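Long-range contacts in 3-oxoacyl-[acyl-carrier-protein] synthase 2 (Rickettsia rickettsii, PDB 4JGA), which probably catalyses the decarboxylative condensation of malonyl-acyl carrier protein with a growing acyl chain, the elongation step of bacterial type II fatty acid synthesis: residues Asp194-Ile199 with Ile281-Thr286; Ala241-Asp246 with Thr388-Thr393; Lys247-Phe252 with Ser329-Asp334. All coordinates share one frame; numbering follows the deposited sequence.

Contact 1: residues Asp194-Ile199 with Ile281-Thr286; sequences DAMRMI and IGYGST
Tyr283 of strand 278-287 packs against Asp194, Met196 and Arg197 of helix 187-200, a helix-on-sheet contact within the thiolase fold of the ketoacyl synthases, where the corresponding helix follows the nucleophilic cysteine. The short helix and strand axes pass 9.4 Å apart, their directions 126° from each other, and Tyr283 bridges much of that gap. With CG anti to the backbone N (chi1 177°), its ring projects toward the helix and the phenol reaches Asp194. Tyr283 OH donates to Asp194 OD1 over 2.7 Å; that oxygen lies in the ring plane, at the phenolic edge, yet the hydroxyl meets the carboxylate from above its own plane. Arg197 brings its guanidinium obliquely against the ring at CD2. Tyr283 CD2 sits 3.6 Å above the centre of one guanidinium face of Arg197, but the two planes are 50° apart, too steep for a parallel stack. Arg197 NH2 comes 3.1 Å from Tyr283 O. Met196 supplies an apolar contact: its chain, bent at chi2 and chi3, places CE 3.6 Å from Tyr283 CB. Asp312 ties the polar groups together, its OD2 forming a salt bridge with Arg197 NH2 and accepting a hydrogen bond from Tyr283 N. Gln179 of the second subunit also donates to Asp194 OD1, and Tyr203 of that subunit makes a cation-pi contact with Arg197, which puts the contact at the dimer interface. On other sides, Ala195 and Ile199 rest on strands 206-213 and 257-265, while strand 278-287 pairs with strand 425-432, with a classic beta bulge where Ile281 and Gly282 both face Val430.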
# COMPACT_ATOMS: atom_id res chain seq x y z
N ASP A 194 1.29 -3.47 11.07
CA ASP A 194 -0.09 -2.93 10.96
C ASP A 194 -1.17 -3.96 11.26
O ASP A 194 -2.19 -3.64 11.88
CB ASP A 194 -0.35 -2.38 9.53
CG ASP A 194 0.51 -1.17 9.20
OD1 ASP A 194 1.23 -0.61 10.07
OD2 ASP A 194 0.47 -0.80 8.01
N ALA A 195 -0.98 -5.19 10.78
CA ALA A 195 -1.93 -6.25 11.09
C ALA A 195 -1.99 -6.52 12.61
O ALA A 195 -3.07 -6.75 13.19
CB ALA A 195 -1.55 -7.50 10.34
N MET A 196 -0.85 -6.46 13.28
CA MET A 196 -0.82 -6.63 14.73
C MET A 196 -1.61 -5.52 15.42
O MET A 196 -2.37 -5.77 16.33
CB MET A 196 0.62 -6.67 15.22
CG MET A 196 0.77 -6.75 16.72
SD MET A 196 0.82 -5.10 17.43
CE MET A 196 2.46 -4.60 17.00
N ARG A 197 -1.41 -4.29 14.96
CA ARG A 197 -2.09 -3.13 15.53
C ARG A 197 -3.60 -3.27 15.34
O ARG A 197 -4.37 -2.93 16.23
CB ARG A 197 -1.58 -1.85 14.90
CG ARG A 197 -0.15 -1.47 15.27
CD ARG A 197 -0.06 -0.80 16.61
NE ARG A 197 1.28 -0.61 17.16
CZ ARG A 197 2.16 0.33 16.80
NH1 ARG A 197 1.89 1.24 15.85
NH2 ARG A 197 3.34 0.36 17.40
N MET A 198 -4.00 -3.78 14.19
CA MET A 198 -5.41 -4.00 13.93
C MET A 198 -6.07 -4.93 14.99
O MET A 198 -7.17 -4.65 15.47
CB MET A 198 -5.57 -4.57 12.54
CG MET A 198 -6.99 -4.75 12.08
SD MET A 198 -7.55 -3.32 11.14
CE MET A 198 -6.49 -3.59 9.70
N ILE A 199 -5.37 -6.01 15.34
CA ILE A 199 -5.82 -6.96 16.33
C ILE A 199 -5.70 -6.36 17.72
O ILE A 199 -6.65 -6.45 18.50
CB ILE A 199 -5.04 -8.28 16.23
CG1 ILE A 199 -5.34 -8.94 14.88
CG2 ILE A 199 -5.47 -9.23 17.35
CD1 ILE A 199 -4.51 -10.17 14.56
N ILE A 281 5.12 -8.31 20.09
CA ILE A 281 5.00 -7.41 21.22
C ILE A 281 5.46 -5.99 20.94
O ILE A 281 5.15 -5.09 21.71
CB ILE A 281 5.75 -7.93 22.48
CG1 ILE A 281 7.22 -8.26 22.21
CG2 ILE A 281 5.04 -9.13 23.07
CD1 ILE A 281 8.00 -8.44 23.50
N GLY A 282 6.22 -5.78 19.88
CA GLY A 282 6.72 -4.46 19.57
C GLY A 282 6.80 -4.17 18.11
O GLY A 282 7.16 -5.05 17.30
N TYR A 283 6.52 -2.90 17.78
CA TYR A 283 6.51 -2.42 16.40
C TYR A 283 6.97 -0.96 16.38
O TYR A 283 6.35 -0.10 17.03
CB TYR A 283 5.10 -2.48 15.82
CG TYR A 283 4.85 -1.96 14.39
CD1 TYR A 283 5.81 -1.99 13.40
CD2 TYR A 283 3.57 -1.52 14.04
CE1 TYR A 283 5.53 -1.56 12.12
CE2 TYR A 283 3.26 -1.12 12.75
CZ TYR A 283 4.23 -1.14 11.79
OH TYR A 283 3.91 -0.72 10.51
N GLY A 284 8.05 -0.71 15.65
CA GLY A 284 8.57 0.63 15.43
C GLY A 284 8.47 0.98 13.95
O GLY A 284 8.77 0.14 13.09
N SER A 285 8.06 2.20 13.65
CA SER A 285 7.88 2.66 12.28
C SER A 285 8.26 4.14 12.17
O SER A 285 7.61 4.98 12.76
CB SER A 285 6.43 2.47 11.83
OG SER A 285 6.26 2.96 10.51
N THR A 286 9.29 4.45 11.40
CA THR A 286 9.86 5.78 11.37
C THR A 286 10.28 6.17 9.95
O THR A 286 10.32 5.33 9.04
CB THR A 286 11.13 5.83 12.24
OG1 THR A 286 12.11 4.94 11.71
CG2 THR A 286 10.84 5.44 13.68

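Contact 2: residues Ala241-Asp246 with Thr388-Thr393; sequences ASRPWD and TLNLDT
Arg243 and Asn390 cross at about a right angle, Arg243 CB lying 3.5 Å from Asn390 CB, with the guanidinium and amide planes only 23° apart. Asn390 O lies over one guanidinium face, offset toward the rim, and the angle is too poor for a hydrogen bond. The Asn390 amide turns instead to the backbone: ND2 donates to Ser242 O over 2.8 Å in a nearly straight bond (175°) that leaves in the amide plane but arrives above the carbonyl plane. ND2 also donates to Lys239 O. A bend at chi3 turns the guanidinium of Arg243 between two acids. Its NE meets Asp246 OD2 at 3.0 Å, in the guanidinium plane, and its NH2 forms a salt bridge of 2.9 Å with Asp392 OD2, reached on its anti side. NH1 is held by Lys240 O and by a water that also donates to Asn390 OD1 and Asp392 OD2. Two type II beta turns, Arg243-Asp246 and Thr388-Leu391, are laid against each other, one from the N-terminal and one from the C-terminal ketoacyl synthase region. Asp246 OD1 takes Thr393 N at 2.6 Å, nearly along its C-O direction, and a weaker bond from Asp392 N. Leu391 CD1 lies 3.6 Å from Pro244 O and 4.4 Å from Trp245 CB, and Thr388 OG1 meets the indole edge at Trp245 CZ3, although its hydrogen bonds go to Leu402 O and Ser356 N.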
# COMPACT_ATOMS: atom_id res chain seq x y z
N ALA A 241 28.03 -13.51 -3.79
CA ALA A 241 27.72 -12.09 -4.02
C ALA A 241 27.20 -11.38 -2.80
O ALA A 241 27.61 -10.25 -2.50
CB ALA A 241 26.72 -11.93 -5.17
N SER A 242 26.25 -12.02 -2.12
CA SER A 242 25.54 -11.38 -1.01
C SER A 242 26.35 -11.65 0.27
O SER A 242 26.35 -12.76 0.80
CB SER A 242 24.12 -11.90 -0.92
OG SER A 242 23.35 -11.19 0.01
N ARG A 243 27.06 -10.61 0.74
CA ARG A 243 28.06 -10.75 1.80
C ARG A 243 27.97 -9.61 2.83
O ARG A 243 28.89 -8.80 2.98
CB ARG A 243 29.47 -10.88 1.20
CG ARG A 243 29.85 -9.85 0.16
CD ARG A 243 30.98 -10.36 -0.74
NE ARG A 243 32.08 -10.96 0.01
CZ ARG A 243 32.45 -12.25 0.01
NH1 ARG A 243 31.86 -13.18 -0.73
NH2 ARG A 243 33.47 -12.62 0.79
N PRO A 244 26.86 -9.58 3.58
CA PRO A 244 26.62 -8.49 4.52
C PRO A 244 27.76 -8.32 5.52
O PRO A 244 28.25 -9.30 6.08
CB PRO A 244 25.30 -8.86 5.20
CG PRO A 244 24.65 -9.84 4.25
CD PRO A 244 25.81 -10.61 3.66
N TRP A 245 28.16 -7.07 5.69
CA TRP A 245 29.25 -6.62 6.56
C TRP A 245 30.64 -7.11 6.17
O TRP A 245 31.61 -6.87 6.91
CB TRP A 245 28.94 -6.92 8.03
CG TRP A 245 27.61 -6.44 8.44
CD1 TRP A 245 27.19 -5.12 8.62
CD2 TRP A 245 26.47 -7.24 8.73
NE1 TRP A 245 25.86 -5.09 8.99
CE2 TRP A 245 25.40 -6.37 9.08
CE3 TRP A 245 26.24 -8.62 8.74
CZ2 TRP A 245 24.15 -6.84 9.41
CZ3 TRP A 245 24.99 -9.07 9.08
CH2 TRP A 245 23.97 -8.20 9.43
N ASP A 246 30.75 -7.82 5.03
CA ASP A 246 32.04 -8.28 4.53
C ASP A 246 32.70 -7.10 3.80
O ASP A 246 32.03 -6.29 3.16
CB ASP A 246 31.90 -9.46 3.58
CG ASP A 246 33.23 -10.04 3.18
OD1 ASP A 246 33.76 -10.88 3.96
OD2 ASP A 246 33.75 -9.66 2.08
N THR A 388 25.22 -15.58 8.81
CA THR A 388 25.55 -14.64 7.77
C THR A 388 26.58 -15.34 6.88
O THR A 388 27.76 -15.46 7.22
CB THR A 388 26.10 -13.33 8.33
OG1 THR A 388 25.17 -12.78 9.27
CG2 THR A 388 26.34 -12.37 7.22
N LEU A 389 26.10 -15.85 5.75
CA LEU A 389 27.00 -16.44 4.77
C LEU A 389 27.94 -15.39 4.20
O LEU A 389 27.65 -14.16 4.23
CB LEU A 389 26.21 -17.09 3.64
CG LEU A 389 25.26 -18.24 4.03
CD1 LEU A 389 24.62 -18.81 2.77
CD2 LEU A 389 26.02 -19.32 4.79
N ASN A 390 29.08 -15.87 3.71
CA ASN A 390 30.07 -15.03 3.02
C ASN A 390 30.82 -14.01 3.89
O ASN A 390 31.58 -13.21 3.37
CB ASN A 390 29.45 -14.34 1.80
CG ASN A 390 28.96 -15.33 0.76
OD1 ASN A 390 29.65 -16.30 0.48
ND2 ASN A 390 27.76 -15.12 0.21
N LEU A 391 30.64 -14.09 5.20
CA LEU A 391 31.29 -13.15 6.10
C LEU A 391 32.70 -13.65 6.38
O LEU A 391 33.02 -14.17 7.45
CB LEU A 391 30.47 -12.95 7.36
CG LEU A 391 30.94 -11.83 8.31
CD1 LEU A 391 31.29 -10.56 7.55
CD2 LEU A 391 29.88 -11.59 9.39
N ASP A 392 33.56 -13.47 5.36
CA ASP A 392 34.91 -13.98 5.36
C ASP A 392 35.87 -12.97 5.94
O ASP A 392 36.83 -13.34 6.62
CB ASP A 392 35.35 -14.29 3.93
CG ASP A 392 34.47 -15.33 3.26
OD1 ASP A 392 34.08 -16.29 3.93
OD2 ASP A 392 34.16 -15.18 2.06
N THR A 393 35.62 -11.69 5.66
CA THR A 393 36.50 -10.62 6.09
C THR A 393 35.66 -9.49 6.68
O THR A 393 35.36 -8.50 6.00
CB THR A 393 37.38 -10.15 4.93
OG1 THR A 393 37.80 -11.29 4.18
CG2 THR A 393 38.61 -9.40 5.47
O HOH W 1 32.47 -15.93 0.11
O HOH W 2 36.30 -10.67 2.00

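Contact 3: residues Lys247-Phe252 with Ser329-Asp334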
# COMPACT_ATOMS: atom_id res chain seq x y z
N LYS A 247 34.02 -7.02 3.92
CA LYS A 247 34.78 -5.96 3.28
C LYS A 247 34.65 -5.96 1.78
O LYS A 247 34.88 -4.92 1.17
CB LYS A 247 36.26 -6.04 3.66
CG LYS A 247 36.50 -5.49 5.06
CD LYS A 247 37.95 -5.17 5.35
CE LYS A 247 38.10 -4.75 6.80
NZ LYS A 247 39.50 -4.62 7.19
N ASP A 248 34.34 -7.11 1.16
CA ASP A 248 34.20 -7.13 -0.30
C ASP A 248 32.75 -6.93 -0.77
O ASP A 248 32.46 -7.11 -1.96
CB ASP A 248 34.79 -8.39 -0.89
CG ASP A 248 35.30 -8.16 -2.30
OD1 ASP A 248 35.88 -7.07 -2.56
OD2 ASP A 248 35.15 -9.05 -3.18
N ARG A 249 31.85 -6.55 0.14
CA ARG A 249 30.47 -6.28 -0.26
C ARG A 249 30.44 -5.12 -1.24
O ARG A 249 31.27 -4.23 -1.17
CB ARG A 249 29.60 -5.98 0.95
CG ARG A 249 29.88 -4.63 1.59
CD ARG A 249 29.20 -4.54 2.95
NE ARG A 249 29.41 -3.23 3.52
CZ ARG A 249 30.54 -2.82 4.08
NH1 ARG A 249 31.61 -3.61 4.19
NH2 ARG A 249 30.60 -1.58 4.54
N SER A 250 29.50 -5.16 -2.19
CA SER A 250 29.36 -4.08 -3.18
C SER A 250 27.94 -3.95 -3.75
O SER A 250 27.78 -3.54 -4.92
CB SER A 250 30.36 -4.29 -4.31
OG SER A 250 30.07 -5.45 -5.08
N GLY A 251 26.92 -4.24 -2.93
CA GLY A 251 25.55 -4.08 -3.35
C GLY A 251 24.74 -5.33 -3.11
O GLY A 251 25.28 -6.44 -2.93
N PHE A 252 23.41 -5.14 -3.07
CA PHE A 252 22.52 -6.25 -2.84
C PHE A 252 22.26 -7.10 -4.08
O PHE A 252 22.60 -6.72 -5.20
CB PHE A 252 21.23 -5.84 -2.07
CG PHE A 252 20.20 -5.02 -2.83
CD1 PHE A 252 19.29 -5.62 -3.70
CD2 PHE A 252 20.00 -3.69 -2.50
CE1 PHE A 252 18.32 -4.89 -4.32
CE2 PHE A 252 18.99 -2.95 -3.12
CZ PHE A 252 18.16 -3.55 -4.05
N SER A 329 23.92 -6.17 2.19
CA SER A 329 25.24 -6.28 1.49
C SER A 329 25.63 -5.01 0.69
O SER A 329 26.32 -5.10 -0.32
CB SER A 329 25.34 -7.53 0.60
OG SER A 329 26.69 -7.85 0.33
N THR A 330 25.11 -3.87 1.12
CA THR A 330 25.55 -2.56 0.60
C THR A 330 26.69 -2.01 1.45
O THR A 330 26.79 -2.32 2.65
CB THR A 330 24.42 -1.52 0.65
OG1 THR A 330 23.84 -1.53 1.96
CG2 THR A 330 23.34 -1.84 -0.36
N THR A 331 27.50 -1.13 0.84
CA THR A 331 28.61 -0.52 1.54
C THR A 331 28.10 0.38 2.68
O THR A 331 28.41 0.14 3.85
CB THR A 331 29.50 0.28 0.58
OG1 THR A 331 29.93 -0.59 -0.48
CG2 THR A 331 30.72 0.84 1.32
N LEU A 332 27.28 1.37 2.34
CA LEU A 332 26.78 2.35 3.32
C LEU A 332 25.73 1.77 4.24
O LEU A 332 25.86 1.87 5.46
CB LEU A 332 26.24 3.63 2.63
CG LEU A 332 27.27 4.41 1.78
CD1 LEU A 332 26.60 5.53 0.99
CD2 LEU A 332 28.39 4.95 2.66
N GLY A 333 24.72 1.14 3.66
CA GLY A 333 23.61 0.57 4.45
C GLY A 333 24.05 -0.40 5.53
O GLY A 333 23.58 -0.31 6.68
N ASP A 334 24.91 -1.35 5.19
CA ASP A 334 25.32 -2.35 6.19
C ASP A 334 26.02 -1.64 7.35
O ASP A 334 25.81 -1.97 8.49
CB ASP A 334 26.27 -3.40 5.62
CG ASP A 334 25.61 -4.40 4.70
OD1 ASP A 334 24.42 -4.28 4.32
OD2 ASP A 334 26.34 -5.36 4.32
O HOH W 3 27.59 -7.47 -2.28
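Arg249 reaches across to the start of helix 331-345 and binds the carbonyls of the N-cap residue Thr330 and of Thr331, the first helical residue. Its CG stands between the backbone N and the carbonyl carbon (chi1 71°), and from CG to NE the chain is extended, which carries the guanidinium past Ser329 to the helix end. There Arg249 NE donates to Thr330 O at 2.9 Å, entering from above that carbonyl plane, and Arg249 NH2 donates to Thr331 O over 2.9 Å, in the carbonyl plane and on a lone pair. Both oxygens lie in the guanidinium plane; the two bonds, with NH1 bonded to Asp246 O, hold the group in place. Asp334 slides past Arg249 in the opposite direction with its carboxylate only 14° from coplanar; Asp334 OD2 is 3.3 Å from Arg249 CD, while the salt bridge to Arg249 NE is long at 3.8 Å. Asp334 CG is anti to the carbonyl carbon (chi1 -74°), and OD1 takes Ser329 N on its syn lone pair and, weakly, Thr330 N, while OD2 accepts from Trp245 N. Gly251, whose positive phi suits glycine, donates its N to Ser329 O at 2.8 Å. A water joins Ser250 N, Gly251 O and Ser329 OG, the last also accepting from Arg243 N. In relatives, the residues just before Ser329 carry an active-site histidine. Loop 247-252 thus runs between helix 218-226 and strand 257-265, across the start of helix 331-345, with Phe252 edge-to-face against His363 after helix 358-361.

Each contact joins the N-terminal to the C-terminal ketoacyl synthase region. Contact 1 lies at the dimer interface, where helix 187-200 meets the large mixed sheet; its centre is about 31 Å from that of contact 2 and about 29 Å from that of contact 3. Contacts 2 and 3 are neighbours, about 9 Å apart between centres, and share the continuous loop 241-252 that precedes strand 257-265. They touch directly, backbone N-H groups of 243-245 meeting side chains of 329-334. Along the chain contact 3 is nested within contact 2, whereas contact 1 alternates with both, so the N-terminal and C-terminal regions are interwoven.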